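Local structure of KLLA0C04147p (5H2D) at residues A[68-73]-A[118-123]; A[128-133]-A[347-352]. The protein binds ergosterol in the oxysterol-binding domain described here, and probably transfers sterols between membranes. All coordinates share one frame; numbering follows the deposited sequence.

Overall arrangement
Both interactions belong to the oxysterol-binding domain, and their centres lie about 16 Å apart. Interaction 1 borders the sterol: L72, A118 and K119 are pocket residues, and the L72 side chain lies against the ergosterol rings. Interaction 2 is further out, the F129 side chain being about 12 Å from the ligand. L73, at the start of helix 72-77, joins the two, since its CD1 lies 3.7 Å from T128 C and its CB 3.9 Å from F129 CB. Strand 119-121 is followed in the chain, after a short loop, by strand 128-133, so the pocket wall of interaction 1 leads on to the strand that, in interaction 2, receives the distant segment 347-352.

Interaction 1: residues A[68-73]-A[118-123]; sequences EPTSLL and AKPFNP. With ERG (ergosterol), chain B.
The carbonyl oxygen of K119 is gripped twice: E68 N donates to K119 O at 3.0 Å, and a water, 2.7 Å from K119 O, donates to it and also to E68 O. Two straighter bonds continue the pairing, F121 N to T70 O (2.8 Å) and L72 N to F121 O (3.0 Å). They flank a short parallel bridge between S71 and F121. T70 O also lies in plane at the edge of the F121 ring. S71 is the N-cap of helix 72-77; with OG anti to its own backbone N (chi1 -179°), the hydroxyl reaches forward to accept from L73 N at 3.1 Å while lying against P123 CG. An alanine at S71 would probably leave L73 N without its capping acceptor and open a gap beside the P123 ring. Leucine suits the next position because its two methyls part: L72 CD2 packs on P120 CG, and L72 CD1 reaches ergosterol C6 at 3.7 Å. The rigid P120 ring also turns its CD toward the sterol. T70 OG1 donates to E68 OE1 at 2.6 Å, a carboxylate oxygen that also forms salt bridges with R116 and R75. F121 packs on helix 357-363, while L73 and P123 touch Q144 of strand 138-146.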
loop_
_atom_site.group_PDB
_atom_site.type_symbol
_atom_site.label_atom_id
_atom_site.label_comp_id
_atom_site.label_asym_id
_atom_site.label_seq_id
_atom_site.Cartn_x
_atom_site.Cartn_y
_atom_site.Cartn_z
ATOM N N GLU A 68 8.197 -8.347 11.382
ATOM C CA GLU A 68 7.216 -9.072 10.595
ATOM C C GLU A 68 7.864 -9.533 9.293
ATOM O O GLU A 68 8.581 -8.754 8.671
ATOM C CB GLU A 68 6.015 -8.157 10.285
ATOM C CG GLU A 68 4.890 -8.825 9.539
ATOM C CD GLU A 68 3.764 -7.848 9.252
ATOM O OE1 GLU A 68 3.697 -7.303 8.131
ATOM O OE2 GLU A 68 2.944 -7.624 10.155
ATOM N N PRO A 69 7.601 -10.771 8.833
ATOM C CA PRO A 69 8.250 -11.264 7.606
ATOM C C PRO A 69 7.573 -10.786 6.338
ATOM O O PRO A 69 7.354 -11.554 5.400
ATOM C CB PRO A 69 8.135 -12.785 7.741
ATOM C CG PRO A 69 6.832 -12.949 8.464
ATOM C CD PRO A 69 6.809 -11.829 9.486
ATOM N N THR A 70 7.238 -9.508 6.289
ATOM C CA THR A 70 6.815 -8.870 5.059
ATOM C C THR A 70 7.772 -7.724 4.806
ATOM O O THR A 70 8.424 -7.243 5.726
ATOM C CB THR A 70 5.396 -8.310 5.151
ATOM O OG1 THR A 70 5.372 -7.274 6.145
ATOM C CG2 THR A 70 4.398 -9.415 5.533
ATOM N N SER A 71 7.847 -7.282 3.561
ATOM C CA SER A 71 8.649 -6.119 3.207
ATOM C C SER A 71 7.793 -4.857 3.232
ATOM O O SER A 71 6.579 -4.909 3.036
ATOM C CB SER A 71 9.250 -6.306 1.808
ATOM O OG SER A 71 10.056 -5.202 1.412
ATOM N N LEU A 72 8.433 -3.705 3.476
ATOM C CA LEU A 72 7.726 -2.453 3.211
ATOM C C LEU A 72 7.124 -2.455 1.801
ATOM O O LEU A 72 6.019 -1.934 1.584
ATOM C CB LEU A 72 8.664 -1.257 3.411
ATOM C CG LEU A 72 8.188 -0.139 4.349
ATOM C CD1 LEU A 72 6.949 0.534 3.807
ATOM C CD2 LEU A 72 7.943 -0.688 5.748
ATOM N N LEU A 73 7.820 -3.066 0.829
ATOM C CA LEU A 73 7.294 -3.134 -0.537
ATOM C C LEU A 73 5.966 -3.872 -0.593
ATOM O O LEU A 73 5.103 -3.542 -1.415
ATOM C CB LEU A 73 8.299 -3.841 -1.457
ATOM C CG LEU A 73 9.692 -3.239 -1.574
ATOM C CD1 LEU A 73 10.537 -3.992 -2.617
ATOM C CD2 LEU A 73 9.574 -1.771 -1.937
ATOM N N ALA A 118 4.647 -4.352 14.594
ATOM C CA ALA A 118 5.881 -4.999 14.185
ATOM C C ALA A 118 6.469 -4.258 13.002
ATOM O O ALA A 118 5.737 -3.732 12.152
ATOM C CB ALA A 118 5.650 -6.469 13.805
ATOM N N LYS A 119 7.794 -4.280 12.936
ATOM C CA LYS A 119 8.537 -3.606 11.878
ATOM C C LYS A 119 8.650 -4.513 10.658
ATOM O O LYS A 119 9.252 -5.596 10.760
ATOM C CB LYS A 119 9.925 -3.239 12.395
ATOM C CG LYS A 119 10.860 -2.580 11.400
ATOM C CD LYS A 119 12.197 -2.318 12.086
ATOM C CE LYS A 119 13.374 -2.410 11.132
ATOM N NZ LYS A 119 14.664 -2.153 11.859
ATOM N N PRO A 120 8.106 -4.130 9.497
ATOM C CA PRO A 120 8.372 -4.883 8.262
ATOM C C PRO A 120 9.830 -4.735 7.859
ATOM O O PRO A 120 10.544 -3.848 8.332
ATOM C CB PRO A 120 7.468 -4.224 7.218
ATOM C CG PRO A 120 6.474 -3.378 8.012
ATOM C CD PRO A 120 7.269 -2.947 9.245
ATOM N N PHE A 121 10.261 -5.587 6.930
ATOM C CA PHE A 121 11.639 -5.494 6.464
ATOM C C PHE A 121 11.883 -4.174 5.741
ATOM O O PHE A 121 11.053 -3.696 4.955
ATOM C CB PHE A 121 11.988 -6.665 5.540
ATOM C CG PHE A 121 12.468 -7.880 6.273
ATOM C CD1 PHE A 121 11.568 -8.689 6.957
ATOM C CD2 PHE A 121 13.814 -8.214 6.279
ATOM C CE1 PHE A 121 12.012 -9.821 7.649
ATOM C CE2 PHE A 121 14.260 -9.341 6.971
ATOM C CZ PHE A 121 13.369 -10.137 7.657
ATOM N N ASN A 122 13.039 -3.587 6.007
ATOM C CA ASN A 122 13.507 -2.426 5.281
ATOM C C ASN A 122 14.073 -2.929 3.954
ATOM O O ASN A 122 15.075 -3.656 3.954
ATOM C CB ASN A 122 14.558 -1.706 6.137
ATOM C CG ASN A 122 14.965 -0.361 5.574
ATOM O OD1 ASN A 122 14.288 0.199 4.723
ATOM N ND2 ASN A 122 16.082 0.169 6.065
ATOM N N PRO A 123 13.455 -2.611 2.812
ATOM C CA PRO A 123 13.893 -3.220 1.551
ATOM C C PRO A 123 15.312 -2.802 1.203
ATOM O O PRO A 123 15.735 -1.677 1.484
ATOM C CB PRO A 123 12.883 -2.694 0.525
ATOM C CG PRO A 123 11.693 -2.246 1.342
ATOM C CD PRO A 123 12.317 -1.693 2.608
HETATM C C1 ERG B . 0.302 2.035 6.442
HETATM C C2 ERG B . -0.342 1.900 5.064
HETATM C C3 ERG B . 0.628 2.462 4.057
HETATM C C4 ERG B . 1.948 1.690 4.102
HETATM C C5 ERG B . 2.491 1.608 5.428
HETATM C C6 ERG B . 3.870 1.577 5.586
HETATM C C7 ERG B . 4.489 1.430 6.838
HETATM C C8 ERG B . 3.725 1.293 8.001
HETATM C C9 ERG B . 2.323 1.540 7.912
HETATM C C10 ERG B . 1.652 1.310 6.533
HETATM C C11 ERG B . 1.476 0.911 9.099
HETATM C C12 ERG B . 2.184 0.995 10.455
HETATM C C13 ERG B . 3.584 0.365 10.305
HETATM C C14 ERG B . 4.336 1.283 9.315
HETATM C C15 ERG B . 5.756 0.768 9.428
HETATM C C16 ERG B . 5.916 0.425 10.937
HETATM C C17 ERG B . 4.486 0.561 11.528
HETATM C C18 ERG B . 3.535 -1.117 9.872
HETATM C C19 ERG B . 1.426 -0.221 6.391
HETATM C C20 ERG B . 4.334 -0.414 12.719
HETATM C C21 ERG B . 2.943 -0.437 13.339
HETATM C C22 ERG B . 5.337 0.050 13.768
HETATM C C23 ERG B . 6.511 -0.806 14.125
HETATM C C24 ERG B . 7.521 -0.303 15.156
HETATM C C25 ERG B . 7.905 -1.475 16.070
HETATM C C26 ERG B . 6.642 -1.955 16.796
HETATM C C27 ERG B . 8.932 -1.072 17.141
HETATM C C28 ERG B . 8.718 0.211 14.379
HETATM O O1 ERG B . 0.051 2.408 2.704
HETATM O O HOH W 1 11.082 -7.390 9.782
#

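Interaction 2: residues A[128-133]-A[347-352]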
loop_
_atom_site.group_PDB
_atom_site.type_symbol
_atom_site.label_atom_id
_atom_site.label_comp_id
_atom_site.label_asym_id
_atom_site.label_seq_id
_atom_site.Cartn_x
_atom_site.Cartn_y
_atom_site.Cartn_z
ATOM N N THR A 128 12.977 -5.292 -5.538
ATOM C CA THR A 128 11.740 -5.105 -6.271
ATOM C C THR A 128 10.674 -6.049 -5.739
ATOM O O THR A 128 10.968 -7.029 -5.058
ATOM C CB THR A 128 11.922 -5.356 -7.776
ATOM O OG1 THR A 128 12.431 -6.689 -7.972
ATOM C CG2 THR A 128 12.908 -4.368 -8.371
ATOM N N PHE A 129 9.421 -5.743 -6.059
ATOM C CA PHE A 129 8.355 -6.685 -5.756
ATOM C C PHE A 129 7.271 -6.539 -6.812
ATOM O O PHE A 129 6.804 -5.432 -7.084
ATOM C CB PHE A 129 7.784 -6.478 -4.337
ATOM C CG PHE A 129 6.575 -7.354 -4.037
ATOM C CD1 PHE A 129 6.711 -8.733 -3.946
ATOM C CD2 PHE A 129 5.310 -6.801 -3.860
ATOM C CE1 PHE A 129 5.611 -9.538 -3.701
ATOM C CE2 PHE A 129 4.209 -7.610 -3.602
ATOM C CZ PHE A 129 4.366 -8.979 -3.525
ATOM N N GLU A 130 6.899 -7.657 -7.426
ATOM C CA GLU A 130 5.810 -7.683 -8.389
ATOM C C GLU A 130 4.658 -8.506 -7.842
ATOM O O GLU A 130 4.856 -9.424 -7.038
ATOM C CB GLU A 130 6.264 -8.283 -9.717
ATOM C CG GLU A 130 6.782 -9.702 -9.570
ATOM C CD GLU A 130 6.781 -10.455 -10.902
ATOM O OE1 GLU A 130 5.813 -11.211 -11.135
ATOM O OE2 GLU A 130 7.733 -10.251 -11.699
ATOM N N TYR A 131 3.446 -8.169 -8.276
ATOM C CA TYR A 131 2.263 -8.925 -7.870
ATOM C C TYR A 131 1.164 -8.655 -8.887
ATOM O O TYR A 131 0.694 -7.518 -9.010
ATOM C CB TYR A 131 1.829 -8.526 -6.459
ATOM C CG TYR A 131 0.642 -9.247 -5.858
ATOM C CD1 TYR A 131 0.798 -10.491 -5.254
ATOM C CD2 TYR A 131 -0.616 -8.651 -5.827
ATOM C CE1 TYR A 131 -0.280 -11.142 -4.666
ATOM C CE2 TYR A 131 -1.702 -9.290 -5.232
ATOM C CZ TYR A 131 -1.525 -10.529 -4.658
ATOM O OH TYR A 131 -2.591 -11.152 -4.065
ATOM N N SER A 132 0.764 -9.690 -9.622
ATOM C CA SER A 132 -0.329 -9.560 -10.571
ATOM C C SER A 132 -1.475 -10.461 -10.149
ATOM O O SER A 132 -1.271 -11.510 -9.527
ATOM C CB SER A 132 0.125 -9.912 -11.988
ATOM O OG SER A 132 1.135 -9.019 -12.425
ATOM N N ARG A 133 -2.695 -10.036 -10.481
ATOM C CA ARG A 133 -3.894 -10.792 -10.135
ATOM C C ARG A 133 -4.675 -11.022 -11.420
ATOM O O ARG A 133 -5.456 -10.161 -11.847
ATOM C CB ARG A 133 -4.718 -10.061 -9.081
ATOM C CG ARG A 133 -4.112 -10.142 -7.671
ATOM C CD ARG A 133 -4.207 -11.531 -7.072
ATOM N NE ARG A 133 -5.602 -11.882 -6.822
ATOM C CZ ARG A 133 -6.221 -11.752 -5.656
ATOM N NH1 ARG A 133 -5.571 -11.296 -4.589
ATOM N NH2 ARG A 133 -7.503 -12.082 -5.550
ATOM N N TRP A 347 10.073 -16.635 -13.511
ATOM C CA TRP A 347 9.877 -15.340 -14.148
ATOM C C TRP A 347 10.551 -14.193 -13.405
ATOM O O TRP A 347 10.781 -13.138 -14.002
ATOM C CB TRP A 347 8.380 -15.025 -14.253
ATOM C CG TRP A 347 7.633 -15.983 -15.129
ATOM C CD1 TRP A 347 6.978 -17.122 -14.739
ATOM C CD2 TRP A 347 7.485 -15.900 -16.550
ATOM N NE1 TRP A 347 6.430 -17.749 -15.840
ATOM C CE2 TRP A 347 6.726 -17.019 -16.959
ATOM C CE3 TRP A 347 7.924 -14.988 -17.517
ATOM C CZ2 TRP A 347 6.394 -17.248 -18.298
ATOM C CZ3 TRP A 347 7.590 -15.214 -18.845
ATOM C CH2 TRP A 347 6.829 -16.336 -19.220
ATOM N N LEU A 348 10.859 -14.373 -12.133
ATOM C CA LEU A 348 11.230 -13.233 -11.309
ATOM C C LEU A 348 12.643 -12.737 -11.596
ATOM O O LEU A 348 13.548 -13.526 -11.900
ATOM C CB LEU A 348 11.140 -13.605 -9.834
ATOM C CG LEU A 348 9.758 -14.011 -9.326
ATOM C CD1 LEU A 348 9.875 -14.508 -7.893
ATOM C CD2 LEU A 348 8.767 -12.845 -9.417
ATOM N N PRO A 349 12.871 -11.441 -11.437
ATOM C CA PRO A 349 14.239 -10.924 -11.377
ATOM C C PRO A 349 14.895 -11.373 -10.092
ATOM O O PRO A 349 14.190 -11.691 -9.122
ATOM C CB PRO A 349 14.035 -9.402 -11.388
ATOM C CG PRO A 349 12.697 -9.215 -10.706
ATOM C CD PRO A 349 11.865 -10.424 -11.070
ATOM N N PRO A 350 16.230 -11.389 -10.026
ATOM C CA PRO A 350 16.900 -11.786 -8.777
ATOM C C PRO A 350 16.617 -10.856 -7.616
ATOM O O PRO A 350 16.952 -11.204 -6.481
ATOM C CB PRO A 350 18.392 -11.765 -9.140
ATOM C CG PRO A 350 18.448 -11.681 -10.620
ATOM C CD PRO A 350 17.175 -11.111 -11.119
ATOM N N THR A 351 16.016 -9.698 -7.872
ATOM C CA THR A 351 15.750 -8.705 -6.850
ATOM C C THR A 351 14.387 -8.859 -6.185
ATOM O O THR A 351 14.097 -8.096 -5.262
ATOM C CB THR A 351 15.834 -7.303 -7.457
ATOM O OG1 THR A 351 14.937 -7.236 -8.573
ATOM C CG2 THR A 351 17.273 -6.970 -7.898
ATOM N N ASP A 352 13.539 -9.790 -6.624
ATOM C CA ASP A 352 12.186 -9.842 -6.077
ATOM C C ASP A 352 12.198 -10.255 -4.609
ATOM O O ASP A 352 12.930 -11.165 -4.205
ATOM C CB ASP A 352 11.294 -10.802 -6.868
ATOM C CG ASP A 352 9.827 -10.680 -6.464
ATOM O OD1 ASP A 352 9.147 -9.760 -6.979
ATOM O OD2 ASP A 352 9.365 -11.478 -5.616
HETATM O O HOH W 2 10.231 -8.066 -8.805
#
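T128 and T351 join strand 128-133, which opens the antiparallel barrel strands of the oxysterol-binding domain, to a type I beta turn running from P349 to D352. Among the backbone bonds, T128 N donates to T351 O at 3.0 Å, the N-H pointing almost straight at the oxygen (178°). A CA-H...O contact from D352 CA to T128 O (3.2 Å) supplements it at the single backbone bridge between T128 and D352. Side-chain polar bonds follow. The threonine hydroxyls meet tip to tip, T128 OG1 to T351 OG1 at 2.6 Å, and a water hydrogen-bonded to T128 OG1 (2.7 Å) donates to D352 OD1. That same carboxylate oxygen accepts E130 N at 3.1 Å, nearly along the C-O axis; CG of D352 is anti to its backbone N (chi1 -170°), which carries the carboxylate alongside the strand. Aspartate suits the place because its second oxygen, OD2, remains available for a salt bridge to R354. E130 keeps its own charge turned to other partners, Y25, Y419 and R423, the last two on helix 419-424; the arginines probably offset the proximity of the two acids. Van der Waals contacts complete the interface. P349 sets its CG beside the T128 hydroxyl, and L348 covers the glutamate chain, its methyl CD2 lying against the carboxylate carbon E130 CD at 3.4 Å.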